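Local coordinates for protein phospholipase C beta (Meleagris gallopavo, PDB 1JAD) that supplies the long, almost wholly helical C-terminal part of a phospholipase C of the beta family and pairs with a second copy of itself, at residues P14-A19 against A191-K196; A22-M27 against E115-K120. All coordinates share one frame; numbering follows the deposited sequence.

Contact 1: residues P14-A19 against A191-K196; sequences PEPQTA and ARYQQK. With SO4 (sulfate ion), chain C.
P16 sits against Y193, with P16 CD 3.6 Å from Y193 CD2, and this is the tight part of the contact. The two side chains cross at about a right angle. P16 CG also presses on the helix backbone, 3.3 Å from Y193 O, and reaches K196 CB more distantly. The backbone just before P16 also meets the Y193 ring: P14 O lies in the ring plane at its edge, 3.5 Å from Y193 CD2, and E15 CA stands obliquely 3.9 Å from Y193 CE2. Y193 CG is anti to the carbonyl carbon (chi1 -85°), and the ring that follows projects from helix 161-245 toward the extended, polyproline-II-like run P14-P16. L128 of helix 75-155 touches Y193, and S131 touches P14.

The far end of the tyrosine is the loose side. There a sulfate ion, probably from the crystallisation liquor, is gripped by R192: O3 lies at the edge of the guanidinium, in its plane, 2.8 Å from NH1 (angle 149°) and 3.0 Å from NH2 (140°). The same oxygen is 3.3 Å from Y193 OH, a long and only possible hydrogen bond, since the proton has another acceptor within reach. K196 turns its chain away from P16, and its ammonium forms a salt bridge with E199. No hydrogen bond joins the two segments. Between them the hold is the P16 ring crossing the Y193 side chain and resting on Y193 O, while at the margin the R192 guanidinium can bind an anion, here a crystallisation guest.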
loop_
_atom_site.group_PDB
_atom_site.type_symbol
_atom_site.label_atom_id
_atom_site.label_comp_id
_atom_site.label_asym_id
_atom_site.label_seq_id
_atom_site.Cartn_x
_atom_site.Cartn_y
_atom_site.Cartn_z
ATOM N N PRO A 14 -16.495 -13.922 -5.212
ATOM C CA PRO A 14 -15.556 -13.655 -6.306
ATOM C C PRO A 14 -14.162 -14.160 -5.964
ATOM O O PRO A 14 -13.514 -13.649 -5.047
ATOM C CB PRO A 14 -15.593 -12.128 -6.420
ATOM C CG PRO A 14 -16.976 -11.789 -5.896
ATOM C CD PRO A 14 -16.962 -12.647 -4.653
ATOM N N GLU A 15 -13.704 -15.161 -6.704
ATOM C CA GLU A 15 -12.384 -15.721 -6.463
ATOM C C GLU A 15 -11.269 -14.663 -6.518
ATOM O O GLU A 15 -11.167 -13.895 -7.471
ATOM C CB GLU A 15 -12.116 -16.880 -7.443
ATOM C CG GLU A 15 -12.553 -16.675 -8.901
ATOM C CD GLU A 15 -14.062 -16.823 -9.133
ATOM O OE1 GLU A 15 -14.472 -16.782 -10.312
ATOM O OE2 GLU A 15 -14.838 -16.979 -8.162
ATOM N N PRO A 16 -10.409 -14.632 -5.484
ATOM C CA PRO A 16 -9.286 -13.703 -5.337
ATOM C C PRO A 16 -8.396 -13.518 -6.560
ATOM O O PRO A 16 -7.796 -14.469 -7.045
ATOM C CB PRO A 16 -8.529 -14.294 -4.152
ATOM C CG PRO A 16 -9.660 -14.798 -3.299
ATOM C CD PRO A 16 -10.408 -15.579 -4.353
ATOM N N GLN A 17 -8.309 -12.283 -7.051
ATOM C CA GLN A 17 -7.469 -11.986 -8.203
ATOM C C GLN A 17 -7.170 -10.499 -8.356
ATOM O O GLN A 17 -8.079 -9.673 -8.324
ATOM C CB GLN A 17 -8.118 -12.481 -9.496
ATOM C CG GLN A 17 -9.396 -11.758 -9.866
ATOM C CD GLN A 17 -9.707 -11.867 -11.351
ATOM O OE1 GLN A 17 -8.957 -11.366 -12.191
ATOM N NE2 GLN A 17 -10.810 -12.529 -11.680
ATOM N N THR A 18 -5.893 -10.170 -8.527
ATOM C CA THR A 18 -5.459 -8.788 -8.719
ATOM C C THR A 18 -4.593 -8.721 -9.962
ATOM O O THR A 18 -3.842 -9.652 -10.252
ATOM C CB THR A 18 -4.619 -8.248 -7.526
ATOM O OG1 THR A 18 -5.466 -8.033 -6.392
ATOM C CG2 THR A 18 -3.944 -6.926 -7.898
ATOM N N ALA A 19 -4.700 -7.614 -10.690
ATOM C CA ALA A 19 -3.918 -7.424 -11.904
ATOM C C ALA A 19 -2.472 -7.783 -11.617
ATOM O O ALA A 19 -1.984 -7.585 -10.505
ATOM C CB ALA A 19 -4.017 -5.973 -12.376
ATOM N N ALA A 191 -14.019 -14.310 5.037
ATOM C CA ALA A 191 -12.737 -14.054 5.672
ATOM C C ALA A 191 -11.617 -14.813 4.943
ATOM O O ALA A 191 -10.501 -14.289 4.769
ATOM C CB ALA A 191 -12.785 -14.468 7.115
ATOM N N ARG A 192 -11.894 -16.043 4.514
ATOM C CA ARG A 192 -10.867 -16.806 3.804
ATOM C C ARG A 192 -10.577 -16.160 2.454
ATOM O O ARG A 192 -9.422 -16.011 2.075
ATOM C CB ARG A 192 -11.288 -18.281 3.623
ATOM C CG ARG A 192 -10.379 -19.099 2.688
ATOM C CD ARG A 192 -10.538 -20.615 2.883
ATOM N NE ARG A 192 -11.931 -21.046 2.776
ATOM C CZ ARG A 192 -12.539 -21.286 1.623
ATOM N NH1 ARG A 192 -11.859 -21.143 0.495
ATOM N NH2 ARG A 192 -13.828 -21.625 1.599
ATOM N N TYR A 193 -11.618 -15.774 1.723
ATOM C CA TYR A 193 -11.402 -15.124 0.431
ATOM C C TYR A 193 -10.679 -13.783 0.558
ATOM O O TYR A 193 -9.865 -13.430 -0.301
ATOM C CB TYR A 193 -12.731 -14.919 -0.296
ATOM C CG TYR A 193 -13.187 -16.130 -1.102
ATOM C CD1 TYR A 193 -13.307 -17.397 -0.505
ATOM C CD2 TYR A 193 -13.499 -16.007 -2.462
ATOM C CE1 TYR A 193 -13.725 -18.505 -1.238
ATOM C CE2 TYR A 193 -13.919 -17.107 -3.203
ATOM C CZ TYR A 193 -14.032 -18.349 -2.588
ATOM O OH TYR A 193 -14.477 -19.428 -3.316
ATOM N N GLN A 194 -10.951 -13.035 1.623
ATOM C CA GLN A 194 -10.292 -11.738 1.771
ATOM C C GLN A 194 -8.817 -11.910 2.109
ATOM O O GLN A 194 -7.951 -11.232 1.558
ATOM C CB GLN A 194 -10.995 -10.877 2.830
ATOM C CG GLN A 194 -10.238 -9.594 3.119
ATOM C CD GLN A 194 -10.928 -8.666 4.108
ATOM O OE1 GLN A 194 -10.289 -7.785 4.671
ATOM N NE2 GLN A 194 -12.226 -8.835 4.302
ATOM N N GLN A 195 -8.530 -12.845 3.004
ATOM C CA GLN A 195 -7.167 -13.127 3.405
ATOM C C GLN A 195 -6.298 -13.502 2.206
ATOM O O GLN A 195 -5.182 -13.000 2.045
ATOM C CB GLN A 195 -7.193 -14.245 4.450
ATOM C CG GLN A 195 -5.864 -14.918 4.747
ATOM C CD GLN A 195 -5.479 -15.926 3.669
ATOM O OE1 GLN A 195 -6.176 -16.932 3.460
ATOM N NE2 GLN A 195 -4.380 -15.652 2.968
ATOM N N LYS A 196 -6.811 -14.380 1.355
ATOM C CA LYS A 196 -6.066 -14.833 0.186
ATOM C C LYS A 196 -5.878 -13.647 -0.769
ATOM O O LYS A 196 -4.811 -13.460 -1.358
ATOM C CB LYS A 196 -6.850 -15.951 -0.515
ATOM C CG LYS A 196 -6.006 -17.004 -1.243
ATOM C CD LYS A 196 -5.083 -16.441 -2.310
ATOM C CE LYS A 196 -4.220 -17.560 -2.920
ATOM N NZ LYS A 196 -3.395 -18.308 -1.901
HETATM S S SO4 C . -14.810 -22.929 -1.888
HETATM O O1 SO4 C . -14.814 -24.128 -1.020
HETATM O O2 SO4 C . -14.392 -23.292 -3.260
HETATM O O3 SO4 C . -13.852 -21.944 -1.353
HETATM O O4 SO4 C . -16.170 -22.346 -1.929
#

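Contact 2: residues A22-M27 against E115-K120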
loop_
_atom_site.group_PDB
_atom_site.type_symbol
_atom_site.label_atom_id
_atom_site.label_comp_id
_atom_site.label_asym_id
_atom_site.label_seq_id
_atom_site.Cartn_x
_atom_site.Cartn_y
_atom_site.Cartn_z
ATOM N N ALA A 22 2.344 -7.365 -15.073
ATOM C CA ALA A 22 2.274 -7.311 -16.529
ATOM C C ALA A 22 1.114 -6.460 -17.007
ATOM O O ALA A 22 1.264 -5.646 -17.917
ATOM C CB ALA A 22 2.148 -8.717 -17.098
ATOM N N GLU A 23 -0.050 -6.660 -16.403
ATOM C CA GLU A 23 -1.235 -5.897 -16.774
ATOM C C GLU A 23 -1.045 -4.407 -16.495
ATOM O O GLU A 23 -1.442 -3.558 -17.295
ATOM C CB GLU A 23 -2.450 -6.415 -16.002
ATOM C CG GLU A 23 -2.806 -7.861 -16.323
ATOM C CD GLU A 23 -4.030 -8.346 -15.568
ATOM O OE1 GLU A 23 -5.093 -7.690 -15.663
ATOM O OE2 GLU A 23 -3.930 -9.387 -14.887
ATOM N N LEU A 24 -0.424 -4.107 -15.358
ATOM C CA LEU A 24 -0.174 -2.736 -14.926
ATOM C C LEU A 24 0.874 -1.974 -15.738
ATOM O O LEU A 24 0.766 -0.759 -15.909
ATOM C CB LEU A 24 0.226 -2.734 -13.451
ATOM C CG LEU A 24 -0.849 -3.298 -12.525
ATOM C CD1 LEU A 24 -0.339 -3.354 -11.094
ATOM C CD2 LEU A 24 -2.089 -2.431 -12.623
ATOM N N GLN A 25 1.892 -2.686 -16.220
ATOM C CA GLN A 25 2.967 -2.075 -17.008
ATOM C C GLN A 25 2.510 -1.732 -18.418
ATOM O O GLN A 25 3.315 -1.297 -19.245
ATOM C CB GLN A 25 4.162 -3.027 -17.111
ATOM C CG GLN A 25 4.850 -3.334 -15.806
ATOM C CD GLN A 25 5.872 -4.442 -15.948
ATOM O OE1 GLN A 25 6.548 -4.803 -14.985
ATOM N NE2 GLN A 25 5.987 -4.993 -17.151
ATOM N N GLN A 26 1.228 -1.935 -18.697
ATOM C CA GLN A 26 0.698 -1.654 -20.021
ATOM C C GLN A 26 -0.362 -0.558 -20.019
ATOM O O GLN A 26 -0.741 -0.062 -21.074
ATOM C CB GLN A 26 0.123 -2.932 -20.628
ATOM C CG GLN A 26 1.098 -4.096 -20.631
ATOM C CD GLN A 26 2.438 -3.731 -21.247
ATOM O OE1 GLN A 26 2.510 -3.289 -22.395
ATOM N NE2 GLN A 26 3.511 -3.916 -20.483
HETATM N N MSE A 27 -0.842 -0.177 -18.840
HETATM C CA MSE A 27 -1.853 0.871 -18.747
HETATM C C MSE A 27 -1.315 2.179 -19.346
HETATM O O MSE A 27 -0.107 2.422 -19.335
HETATM C CB MSE A 27 -2.271 1.077 -17.283
HETATM C CG MSE A 27 -2.847 -0.182 -16.628
HETATM SE SE MSE A 27 -3.495 0.040 -14.935
HETATM C CE MSE A 27 -4.862 1.186 -15.228
ATOM N N GLU A 115 0.185 3.232 -7.414
ATOM C CA GLU A 115 -1.047 4.002 -7.491
ATOM C C GLU A 115 -2.121 3.149 -8.155
ATOM O O GLU A 115 -3.105 2.765 -7.524
ATOM C CB GLU A 115 -0.822 5.280 -8.311
ATOM C CG GLU A 115 -2.109 5.931 -8.831
ATOM C CD GLU A 115 -1.861 7.158 -9.703
ATOM O OE1 GLU A 115 -2.817 7.606 -10.372
ATOM O OE2 GLU A 115 -0.722 7.681 -9.714
ATOM N N LEU A 116 -1.917 2.858 -9.437
ATOM C CA LEU A 116 -2.859 2.057 -10.223
ATOM C C LEU A 116 -3.298 0.803 -9.457
ATOM O O LEU A 116 -4.495 0.557 -9.280
ATOM C CB LEU A 116 -2.210 1.664 -11.554
ATOM C CG LEU A 116 -1.615 2.815 -12.380
ATOM C CD1 LEU A 116 -0.862 2.256 -13.588
ATOM C CD2 LEU A 116 -2.713 3.773 -12.809
ATOM N N ALA A 117 -2.323 0.018 -9.003
ATOM C CA ALA A 117 -2.597 -1.198 -8.246
ATOM C C ALA A 117 -3.520 -0.875 -7.076
ATOM O O ALA A 117 -4.596 -1.460 -6.936
ATOM C CB ALA A 117 -1.297 -1.795 -7.727
ATOM N N ARG A 118 -3.085 0.060 -6.240
ATOM C CA ARG A 118 -3.864 0.489 -5.083
ATOM C C ARG A 118 -5.339 0.694 -5.402
ATOM O O ARG A 118 -6.206 0.239 -4.661
ATOM C CB ARG A 118 -3.303 1.799 -4.523
ATOM C CG ARG A 118 -2.498 1.674 -3.235
ATOM C CD ARG A 118 -3.362 1.229 -2.059
ATOM N NE ARG A 118 -2.669 1.377 -0.780
ATOM C CZ ARG A 118 -1.492 0.824 -0.487
ATOM N NH1 ARG A 118 -0.856 0.075 -1.385
ATOM N NH2 ARG A 118 -0.950 1.019 0.712
ATOM N N GLU A 119 -5.624 1.380 -6.503
ATOM C CA GLU A 119 -7.007 1.658 -6.868
ATOM C C GLU A 119 -7.809 0.401 -7.180
ATOM O O GLU A 119 -8.941 0.239 -6.720
ATOM C CB GLU A 119 -7.055 2.616 -8.058
ATOM C CG GLU A 119 -8.459 2.984 -8.485
ATOM C CD GLU A 119 -8.468 3.961 -9.637
ATOM O OE1 GLU A 119 -7.816 3.669 -10.663
ATOM O OE2 GLU A 119 -9.132 5.014 -9.521
ATOM N N LYS A 120 -7.220 -0.488 -7.967
ATOM C CA LYS A 120 -7.891 -1.723 -8.327
ATOM C C LYS A 120 -8.077 -2.607 -7.102
ATOM O O LYS A 120 -9.162 -3.129 -6.862
ATOM C CB LYS A 120 -7.090 -2.445 -9.412
ATOM C CG LYS A 120 -7.007 -1.631 -10.699
ATOM C CD LYS A 120 -6.349 -2.383 -11.837
ATOM C CE LYS A 120 -6.473 -1.582 -13.124
ATOM N NZ LYS A 120 -7.901 -1.247 -13.429
#
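M27, present as selenomethionine, meets L116 tip to tip, with M27 SE 3.7 Å from L116 CD1. Its end bends at chi3 (64°), which places CE 3.8 Å from K120 CE; here too the two chains approach tip to tip, and the lysine takes part through its methylenes. L24 supplies the other half of the interface. Its CD1 lies against A117 CB at 3.8 Å, and its CD2 approaches L116 CB at 4.2 Å and comes about as near to K120 CD. All these contacts are apolar, and no hydrogen bond crosses between the segments.

Behind this first shell, the backbone sets the spacing. A type I turn runs from L24 to M27, with a weak bond from M27 N to L24 O at 3.4 Å, and L24 and M27 at its two ends both have L116 and K120 among their neighbours. Across the contact L116 and K120 are one helical turn apart, joined by the backbone bond from K120 N to L116 O.

Farther out, I113, on the same helix as L116, touches both L24 and Q25, extending the surface by a turn. The contact lies where short helix 21-24 ends and helix 28-64 begins with M27 as its N-cap residue, and it packs this junction on the middle of helix 75-155, whose R118 packs on T114 of the second subunit.

In the fold
Both contacts pack the N-terminal part of the chain on long helices, at different depths. Contact 1 lies on the surface and joins the loop before helix 21-24 chiefly to helix 161-245; contact 2 is buried near the centre of the chain and joins the helix 21-24 junction to helix 75-155, a helix that also borders contact 1. The centres are about 17 Å apart, and the two meet where A19 CB packs on L24 CD2 at 4.0 Å. Contact 2 is nested inside the loop closed by contact 1. Prolines, an aromatic ring and an arginine-held sulfate at the margin mark the outer contact, whereas aliphatic side chains and a selenomethionine fill the inner one.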